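Local atomic coordinates of 2-hydroxyisobutyryl-CoA mutase large subunit (Aquincola tertiaricarbonis, PDB entry 4R3U), a protein that catalyses, together with the small cobalamin-binding subunit HcmB, the interconversion of 2-hydroxyisobutyryl-CoA and (S)-3-hydroxybutyryl-CoA. Residues S21-E26 with T62-A67; D211-Y216 with Y224-S229; S229-R234 with G562-Y567; D414-G417 with Y421-A424. All coordinates share one frame; numbering follows the deposited sequence.

Overall arrangement
From the N terminus, contact 1 comes first, closing a loop of 35 residues as it joins helix 17-32 to the segment that precedes strand 97-102 of the TIM barrel. Contact 2 closes a short connection of seven residues between helices 213-219 and 226-243. S229 belongs both to it and to contact 3, where helix 226-243 meets the end of helix 553-564 across 327 intervening residues. Contact 4, a tight turn folded onto the start of helix 420-442 with three residues between, falls within that long span, although it lies on the opposite side of the chain's centre; no two contacts cross. There it touches contact 1 through I66, and both reach the second copy of the large subunit.

Contact 1 of 4, residues S21-E26 with T62-A67; sequences SQLQSE and TAADIA
L23, on helix 17-32, pushes its CD1 methyl into the turn formed by A63 and A64, and this is the close-packed part of the contact. CD1 sits 3.7 Å from the backbone N of A64 and 3.8 Å from CB of A63. L23 CB and A64 CB are 4.1 Å apart. With CG of L23 beside its own backbone N (chi1 -69°), the branch is directed at the 62-67 segment and one methyl can reach both alanines. L71 of the second subunit packs against L23 and A63, so a neighbouring chain helps to enclose this apolar patch.

The Q24 side is looser. Here the aliphatic CG of an exposed side chain approaches CB of A64 to 4.0 Å, near the solvent.

The turn is braced from within: T62 N donates to D65 OD2 over 2.6 Å in a nearly straight bond (168°). The contact thus packs an N-terminal helix on the loop leading to strand 97-102, away from the substrate and cofactor sites. No hydrogen bond joins 21-26 to 62-67, so the two segments meet by apolar packing, and a salt bridge between D65 OD1 and R27 of the same helix adds a polar tie beside it.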
# COMPACT_ATOMS: atom_id res chain seq x y z
N SER A 21 -7.54 18.78 -32.38
CA SER A 21 -8.87 18.86 -32.96
C SER A 21 -9.48 17.49 -33.04
O SER A 21 -10.62 17.31 -32.62
CB SER A 21 -8.81 19.49 -34.36
OG SER A 21 -8.46 20.86 -34.27
N GLN A 22 -8.70 16.51 -33.56
CA GLN A 22 -9.09 15.11 -33.68
C GLN A 22 -9.47 14.56 -32.30
O GLN A 22 -10.56 14.01 -32.16
CB GLN A 22 -7.94 14.27 -34.26
CG GLN A 22 -7.95 14.15 -35.78
CD GLN A 22 -6.77 13.34 -36.28
OE1 GLN A 22 -6.41 12.28 -35.73
NE2 GLN A 22 -6.16 13.81 -37.36
N LEU A 23 -8.61 14.77 -31.28
CA LEU A 23 -8.83 14.32 -29.91
C LEU A 23 -10.14 14.84 -29.34
O LEU A 23 -10.91 14.05 -28.80
CB LEU A 23 -7.67 14.71 -28.97
CG LEU A 23 -6.33 14.01 -29.18
CD1 LEU A 23 -5.25 14.68 -28.37
CD2 LEU A 23 -6.42 12.56 -28.80
N GLN A 24 -10.38 16.16 -29.46
CA GLN A 24 -11.58 16.83 -28.94
C GLN A 24 -12.85 16.38 -29.66
O GLN A 24 -13.90 16.26 -29.04
CB GLN A 24 -11.42 18.36 -28.99
CG GLN A 24 -10.46 18.95 -27.95
CD GLN A 24 -10.21 20.42 -28.20
OE1 GLN A 24 -9.41 20.80 -29.06
NE2 GLN A 24 -10.90 21.28 -27.46
N SER A 25 -12.75 16.13 -30.97
CA SER A 25 -13.87 15.68 -31.80
C SER A 25 -14.21 14.24 -31.43
O SER A 25 -15.39 13.94 -31.20
CB SER A 25 -13.51 15.80 -33.28
OG SER A 25 -14.49 15.21 -34.12
N GLU A 26 -13.17 13.37 -31.33
CA GLU A 26 -13.29 11.96 -30.97
C GLU A 26 -13.90 11.75 -29.59
O GLU A 26 -14.68 10.81 -29.43
CB GLU A 26 -11.93 11.26 -31.03
CG GLU A 26 -11.52 10.80 -32.42
CD GLU A 26 -10.11 10.24 -32.55
OE1 GLU A 26 -9.52 9.85 -31.51
OE2 GLU A 26 -9.60 10.21 -33.69
N THR A 62 -7.02 13.40 -21.76
CA THR A 62 -6.31 13.12 -23.02
C THR A 62 -5.20 14.14 -23.18
O THR A 62 -5.05 15.02 -22.32
CB THR A 62 -7.28 13.12 -24.20
OG1 THR A 62 -7.84 14.43 -24.39
CG2 THR A 62 -8.37 12.05 -24.06
N ALA A 63 -4.41 14.05 -24.27
CA ALA A 63 -3.32 15.00 -24.52
C ALA A 63 -3.84 16.41 -24.74
O ALA A 63 -3.11 17.37 -24.46
CB ALA A 63 -2.51 14.55 -25.72
N ALA A 64 -5.12 16.54 -25.20
CA ALA A 64 -5.79 17.81 -25.46
C ALA A 64 -5.91 18.66 -24.19
O ALA A 64 -5.73 19.89 -24.23
CB ALA A 64 -7.16 17.56 -26.08
N ASP A 65 -6.17 17.99 -23.05
CA ASP A 65 -6.33 18.60 -21.73
C ASP A 65 -5.07 19.27 -21.21
O ASP A 65 -5.17 20.14 -20.36
CB ASP A 65 -6.82 17.55 -20.71
CG ASP A 65 -8.14 16.91 -21.07
OD1 ASP A 65 -9.14 17.65 -21.27
OD2 ASP A 65 -8.18 15.68 -21.18
N ILE A 66 -3.89 18.85 -21.71
CA ILE A 66 -2.60 19.39 -21.27
C ILE A 66 -1.85 20.21 -22.33
O ILE A 66 -0.76 20.69 -22.05
CB ILE A 66 -1.72 18.33 -20.54
CG1 ILE A 66 -1.37 17.12 -21.44
CG2 ILE A 66 -2.37 17.90 -19.23
CD1 ILE A 66 -0.04 16.46 -21.08
N ALA A 67 -2.45 20.36 -23.52
CA ALA A 67 -1.90 21.10 -24.67
C ALA A 67 -1.54 22.55 -24.34
O ALA A 67 -0.59 23.07 -24.92
CB ALA A 67 -2.88 21.06 -25.83

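Contact 2 of 4, residues D211-Y216 with Y224-S229; sequences DILKEY and YPIAPS
The carbonyl oxygen of Y224 accepts a hydrogen bond of 2.7 Å from the hydroxyl of Y216, on helix 213-219. This oxygen lies at the edge of the Y216 ring, in its plane, and the donor is tilted 21° from the carbonyl plane. The Y224 side chain turns elsewhere, its own hydroxyl bonding to V557 O and its ring meeting W564 edge-to-face.

P225 is the N-cap of helix 226-243. I226 follows and lays CG1 over the centre of one face of the Y216 ring, a CH-pi contact with CG1 3.8 Å from the ring centroid. CG1 is placed there by a chi1 of -48°, which sets it beside the backbone N, while CG2 touches CD2 of L213 at 4.2 Å. A phenylalanine in place of Y216 would keep a ring under I226 but would probably leave the buried Y224 carbonyl without its donor.

Both helices belong to the beta-alpha-beta crossover that carries the chain from strand 206-208 to the adjacent parallel strand 247-248 of the TIM barrel. The first is capped by D211, whose OD1 accepts from K214 N at 3.3 Å. Just upstream, Q209 contacts the acyl-CoA substrate.

At S229 the hydroxyl donates back to P225 O (2.9 Å) from above the carbonyl plane. I212 packs alongside this residue, with CG1 4.0 Å from S229 CB and CG2 3.7 Å from S229 O.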
# COMPACT_ATOMS: atom_id res chain seq x y z
N ASP A 211 9.57 27.37 11.78
CA ASP A 211 8.46 28.11 11.14
C ASP A 211 7.37 28.50 12.12
O ASP A 211 6.54 27.68 12.48
CB ASP A 211 7.85 27.31 9.95
CG ASP A 211 6.75 27.99 9.16
OD1 ASP A 211 6.32 29.12 9.54
OD2 ASP A 211 6.28 27.40 8.18
N ILE A 212 7.38 29.77 12.51
CA ILE A 212 6.41 30.32 13.46
C ILE A 212 5.08 30.76 12.83
O ILE A 212 4.04 30.69 13.47
CB ILE A 212 7.05 31.38 14.38
CG1 ILE A 212 6.30 31.52 15.71
CG2 ILE A 212 7.26 32.73 13.66
CD1 ILE A 212 6.58 30.43 16.70
N LEU A 213 5.10 31.18 11.58
CA LEU A 213 3.88 31.62 10.90
C LEU A 213 2.80 30.53 10.87
O LEU A 213 1.63 30.80 11.17
CB LEU A 213 4.19 32.25 9.51
CG LEU A 213 5.16 33.51 9.55
CD1 LEU A 213 5.60 33.93 8.18
CD2 LEU A 213 4.55 34.69 10.27
N LYS A 214 3.23 29.28 10.67
CA LYS A 214 2.33 28.14 10.64
C LYS A 214 1.84 27.78 12.03
O LYS A 214 0.85 27.06 12.15
CB LYS A 214 2.98 26.95 9.89
CG LYS A 214 4.17 26.30 10.58
CD LYS A 214 3.80 25.10 11.42
CE LYS A 214 5.05 24.35 11.80
NZ LYS A 214 5.88 25.04 12.85
N GLU A 215 2.54 28.24 13.09
CA GLU A 215 2.17 28.03 14.49
C GLU A 215 0.95 28.89 14.82
O GLU A 215 0.01 28.40 15.42
CB GLU A 215 3.35 28.36 15.42
CG GLU A 215 4.48 27.33 15.36
CD GLU A 215 4.07 25.90 15.68
OE1 GLU A 215 3.16 25.73 16.50
OE2 GLU A 215 4.59 24.97 15.03
N TYR A 216 0.95 30.16 14.36
CA TYR A 216 -0.19 31.06 14.55
C TYR A 216 -1.40 30.57 13.74
O TYR A 216 -2.53 30.61 14.21
CB TYR A 216 0.17 32.51 14.18
CG TYR A 216 1.26 33.10 15.04
CD1 TYR A 216 1.05 33.37 16.39
CD2 TYR A 216 2.51 33.40 14.51
CE1 TYR A 216 2.07 33.88 17.20
CE2 TYR A 216 3.53 33.92 15.30
CZ TYR A 216 3.31 34.15 16.65
OH TYR A 216 4.33 34.65 17.44
N TYR A 224 6.03 34.51 22.07
CA TYR A 224 6.02 35.95 21.88
C TYR A 224 5.09 36.38 20.77
O TYR A 224 4.71 35.54 19.94
CB TYR A 224 7.46 36.42 21.52
CG TYR A 224 8.50 35.84 22.46
CD1 TYR A 224 8.57 36.23 23.80
CD2 TYR A 224 9.38 34.83 22.02
CE1 TYR A 224 9.50 35.68 24.67
CE2 TYR A 224 10.32 34.27 22.89
CZ TYR A 224 10.38 34.70 24.21
OH TYR A 224 11.29 34.17 25.08
N PRO A 225 4.79 37.70 20.68
CA PRO A 225 3.98 38.19 19.55
C PRO A 225 4.68 37.93 18.20
O PRO A 225 5.89 37.67 18.16
CB PRO A 225 3.87 39.71 19.83
CG PRO A 225 4.22 39.88 21.27
CD PRO A 225 5.21 38.82 21.56
N ILE A 226 3.91 37.96 17.11
CA ILE A 226 4.36 37.67 15.74
C ILE A 226 5.70 38.31 15.34
O ILE A 226 6.62 37.58 14.94
CB ILE A 226 3.24 37.96 14.70
CG1 ILE A 226 1.88 37.33 15.15
CG2 ILE A 226 3.67 37.48 13.32
CD1 ILE A 226 0.75 37.58 14.27
N ALA A 227 5.82 39.66 15.45
CA ALA A 227 7.01 40.42 15.07
C ALA A 227 8.34 39.94 15.68
O ALA A 227 9.22 39.56 14.90
CB ALA A 227 6.80 41.91 15.28
N PRO A 228 8.52 39.90 17.04
CA PRO A 228 9.79 39.39 17.59
C PRO A 228 10.06 37.94 17.25
O PRO A 228 11.22 37.56 17.08
CB PRO A 228 9.66 39.62 19.09
CG PRO A 228 8.23 39.77 19.36
CD PRO A 228 7.62 40.34 18.14
N SER A 229 8.99 37.13 17.10
CA SER A 229 9.07 35.71 16.77
C SER A 229 9.58 35.44 15.34
O SER A 229 10.21 34.40 15.09
CB SER A 229 7.72 35.05 16.97
OG SER A 229 7.34 35.11 18.32

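Contact 3 of 4, residues S229-R234 with G562-Y567; sequences SVRIVR and GIWGTY
W564 is met by two residues of helix 226-243, the guanidinium of R231 at the edge of its indole and the side chain of I232 at an oblique approach. The apolar part is the I232 contact, in which CD1 reaches CZ3 of W564 at 3.7 Å. One face of the indole is backed by its own neighbour I563, whose CD1 stands 3.6 Å above the plane, offset toward the rim.

The charged group behaves differently. R231 NH1 lies in the plane of the indole, 3.9 Å from CZ2, with the guanidinium and ring planes 55° apart. Approach at the edge rather than over a face makes this van der Waals packing and not a cation-pi stack. CG of R231 is anti to the backbone N (chi1 172°) and the chain bends at chi2, which brings NH1 to the edge of the indole at CZ2.

Polar partners of the guanidinium lie outside the two segments. NE forms a salt bridge with D235, one turn further on, while NH1 and NH2 donate to the carbonyls of A532 and V531. D235 and these carbonyls at the C-terminal end of helix 518-532 would be expected to stabilise the buried charge.

Beyond W564 the chain leaves its helix at G565, which has positive phi. W564, the last residue of helix 553-564, packs its indole against helix 226-243, with A532 of helix 518-532 on the same ring. P228, in the first turn of helix 226-243, also touches the indole, and that helix runs on to strand 247-248 of the barrel.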
# COMPACT_ATOMS: atom_id res chain seq x y z
N SER A 229 8.99 37.13 17.10
CA SER A 229 9.07 35.71 16.77
C SER A 229 9.58 35.44 15.34
O SER A 229 10.21 34.40 15.09
CB SER A 229 7.72 35.05 16.97
OG SER A 229 7.34 35.11 18.32
N VAL A 230 9.27 36.36 14.40
CA VAL A 230 9.69 36.26 13.00
C VAL A 230 11.18 36.63 12.93
O VAL A 230 11.97 35.98 12.22
CB VAL A 230 8.77 37.06 12.05
CG1 VAL A 230 9.37 37.20 10.65
CG2 VAL A 230 7.39 36.41 11.98
N ARG A 231 11.56 37.63 13.75
CA ARG A 231 12.94 38.08 13.88
C ARG A 231 13.84 36.89 14.37
O ARG A 231 14.98 36.76 13.92
CB ARG A 231 13.00 39.31 14.82
CG ARG A 231 14.40 39.77 15.22
CD ARG A 231 14.87 39.12 16.50
NE ARG A 231 16.27 39.43 16.79
CZ ARG A 231 16.68 40.45 17.54
NH1 ARG A 231 15.80 41.28 18.09
NH2 ARG A 231 17.98 40.64 17.75
N ILE A 232 13.31 36.01 15.25
CA ILE A 232 14.07 34.85 15.72
C ILE A 232 14.30 33.91 14.53
O ILE A 232 15.45 33.53 14.28
CB ILE A 232 13.44 34.15 16.97
CG1 ILE A 232 13.44 35.06 18.20
CG2 ILE A 232 14.20 32.86 17.29
CD1 ILE A 232 12.36 34.73 19.21
N VAL A 233 13.22 33.59 13.75
CA VAL A 233 13.33 32.76 12.54
C VAL A 233 14.40 33.33 11.60
O VAL A 233 15.25 32.60 11.09
CB VAL A 233 11.97 32.56 11.83
CG1 VAL A 233 12.10 31.63 10.64
CG2 VAL A 233 10.92 32.01 12.81
N ARG A 234 14.39 34.65 11.44
CA ARG A 234 15.33 35.39 10.62
C ARG A 234 16.74 35.19 11.16
O ARG A 234 17.63 34.82 10.41
CB ARG A 234 14.92 36.87 10.62
CG ARG A 234 15.64 37.78 9.66
CD ARG A 234 15.70 39.17 10.25
NE ARG A 234 16.48 39.20 11.49
CZ ARG A 234 16.71 40.27 12.22
NH1 ARG A 234 17.44 40.18 13.33
NH2 ARG A 234 16.22 41.45 11.87
N GLY A 562 9.92 39.54 29.38
CA GLY A 562 10.00 40.83 30.06
C GLY A 562 10.06 42.04 29.13
O GLY A 562 9.57 43.12 29.49
N ILE A 563 10.65 41.87 27.92
CA ILE A 563 10.72 42.95 26.91
C ILE A 563 9.73 42.77 25.74
O ILE A 563 9.36 43.76 25.10
CB ILE A 563 12.18 43.26 26.41
CG1 ILE A 563 12.83 42.06 25.70
CG2 ILE A 563 13.07 43.81 27.54
CD1 ILE A 563 13.60 42.46 24.46
N TRP A 564 9.32 41.52 25.45
CA TRP A 564 8.44 41.18 24.32
C TRP A 564 6.99 40.86 24.66
O TRP A 564 6.11 41.04 23.81
CB TRP A 564 9.05 40.03 23.51
CG TRP A 564 10.23 40.44 22.67
CD1 TRP A 564 10.55 41.70 22.26
CD2 TRP A 564 11.24 39.57 22.12
NE1 TRP A 564 11.69 41.67 21.49
CE2 TRP A 564 12.13 40.38 21.39
CE3 TRP A 564 11.46 38.18 22.17
CZ2 TRP A 564 13.24 39.84 20.71
CZ3 TRP A 564 12.57 37.66 21.51
CH2 TRP A 564 13.45 38.48 20.81
N GLY A 565 6.76 40.36 25.87
CA GLY A 565 5.43 39.94 26.28
C GLY A 565 5.11 38.58 25.72
O GLY A 565 6.01 37.86 25.28
N THR A 566 3.84 38.20 25.75
CA THR A 566 3.40 36.90 25.24
C THR A 566 2.26 37.10 24.27
O THR A 566 1.58 38.13 24.31
CB THR A 566 3.00 35.96 26.37
OG1 THR A 566 1.91 36.50 27.10
CG2 THR A 566 4.17 35.65 27.30
N TYR A 567 2.05 36.12 23.39
CA TYR A 567 0.97 36.17 22.41
C TYR A 567 -0.22 35.35 22.94
O TYR A 567 -0.03 34.36 23.65
CB TYR A 567 1.48 35.58 21.07
CG TYR A 567 0.44 35.52 19.97
CD1 TYR A 567 0.24 36.61 19.12
CD2 TYR A 567 -0.34 34.39 19.77
CE1 TYR A 567 -0.71 36.56 18.09
CE2 TYR A 567 -1.31 34.34 18.77
CZ TYR A 567 -1.48 35.42 17.92
OH TYR A 567 -2.41 35.36 16.90

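Contact 4 of 4, residues D414-G417 with Y421-A424; sequences DPLG and YVEA
The carboxylate of E423 is the flat group that meets the opposing segment, bringing OE2 to 3.4 Å from CA of G417, the last residue of a type I beta turn (D414 to G417) that leads into helix 420-442. The same oxygen accepts a hydrogen bond from the backbone N of G418 and forms a salt bridge with R314. A second carboxylate, that of D414, stands close by, its OD2 4.7 Å from E423 OE2. R314 pairs with both acids and R84 with D414, which would be expected to offset their mutual repulsion. The ring of Y421, on the same helix, meets the ring of Y61 with the planes about 30° apart.

The turn is closed by G417 N donating to D414 O over 3.0 Å. E423 reaches back to it because its chain bends at CG (chi2 -58°), so the helix's first turn grips the loop that precedes it. A CB at G417 would clash with D414 OD2, consistent with glycine here.

The turn also belongs to the subunit interface. P415 O is hydrogen-bonded to S419 OG of the second subunit, G417 makes backbone hydrogen bonds to that chain, and its F307 packs on P415 and L416.

On the apolar side, L416 and V422 cross at about a right angle against F307 and V310 of helix 306-327 in their own chain. The two side chains touch through their methyls, L416 CD1 lying 4.1 Å from V422 CG2.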
# COMPACT_ATOMS: atom_id res chain seq x y z
N ASP A 414 10.40 10.74 -11.73
CA ASP A 414 9.07 11.33 -11.99
C ASP A 414 8.30 10.41 -12.98
O ASP A 414 8.05 10.79 -14.13
CB ASP A 414 9.19 12.79 -12.50
CG ASP A 414 7.87 13.52 -12.47
OD1 ASP A 414 7.26 13.61 -11.39
OD2 ASP A 414 7.43 13.97 -13.53
N PRO A 415 8.02 9.14 -12.55
CA PRO A 415 7.37 8.18 -13.47
C PRO A 415 6.00 8.61 -13.94
O PRO A 415 5.58 8.22 -15.03
CB PRO A 415 7.34 6.89 -12.64
CG PRO A 415 7.43 7.33 -11.23
CD PRO A 415 8.28 8.52 -11.23
N LEU A 416 5.31 9.46 -13.14
CA LEU A 416 3.99 9.99 -13.47
C LEU A 416 4.06 11.17 -14.44
O LEU A 416 3.02 11.63 -14.90
CB LEU A 416 3.17 10.34 -12.21
CG LEU A 416 2.89 9.24 -11.18
CD1 LEU A 416 1.72 9.62 -10.27
CD2 LEU A 416 2.57 7.94 -11.83
N GLY A 417 5.27 11.63 -14.77
CA GLY A 417 5.46 12.73 -15.71
C GLY A 417 4.83 12.41 -17.04
O GLY A 417 5.01 11.31 -17.56
N TYR A 421 -3.82 13.30 -16.64
CA TYR A 421 -4.50 13.66 -15.41
C TYR A 421 -3.56 14.37 -14.44
O TYR A 421 -3.89 15.49 -14.02
CB TYR A 421 -5.18 12.41 -14.77
CG TYR A 421 -5.76 12.61 -13.38
CD1 TYR A 421 -6.46 13.77 -13.05
CD2 TYR A 421 -5.64 11.62 -12.41
CE1 TYR A 421 -6.96 13.98 -11.76
CE2 TYR A 421 -6.16 11.80 -11.13
CZ TYR A 421 -6.80 12.99 -10.80
OH TYR A 421 -7.29 13.19 -9.53
N VAL A 422 -2.40 13.76 -14.11
CA VAL A 422 -1.46 14.34 -13.15
C VAL A 422 -0.95 15.67 -13.67
O VAL A 422 -0.94 16.65 -12.92
CB VAL A 422 -0.34 13.34 -12.71
CG1 VAL A 422 0.63 13.96 -11.69
CG2 VAL A 422 -0.93 12.04 -12.17
N GLU A 423 -0.66 15.76 -14.98
CA GLU A 423 -0.21 17.02 -15.58
C GLU A 423 -1.24 18.15 -15.55
O GLU A 423 -0.88 19.28 -15.21
CB GLU A 423 0.44 16.84 -16.96
CG GLU A 423 1.73 16.03 -16.96
CD GLU A 423 2.92 16.46 -16.12
OE1 GLU A 423 2.86 17.52 -15.45
OE2 GLU A 423 3.93 15.72 -16.14
N ALA A 424 -2.52 17.84 -15.83
CA ALA A 424 -3.64 18.78 -15.80
C ALA A 424 -3.91 19.24 -14.37
O ALA A 424 -4.10 20.44 -14.14
CB ALA A 424 -4.88 18.13 -16.39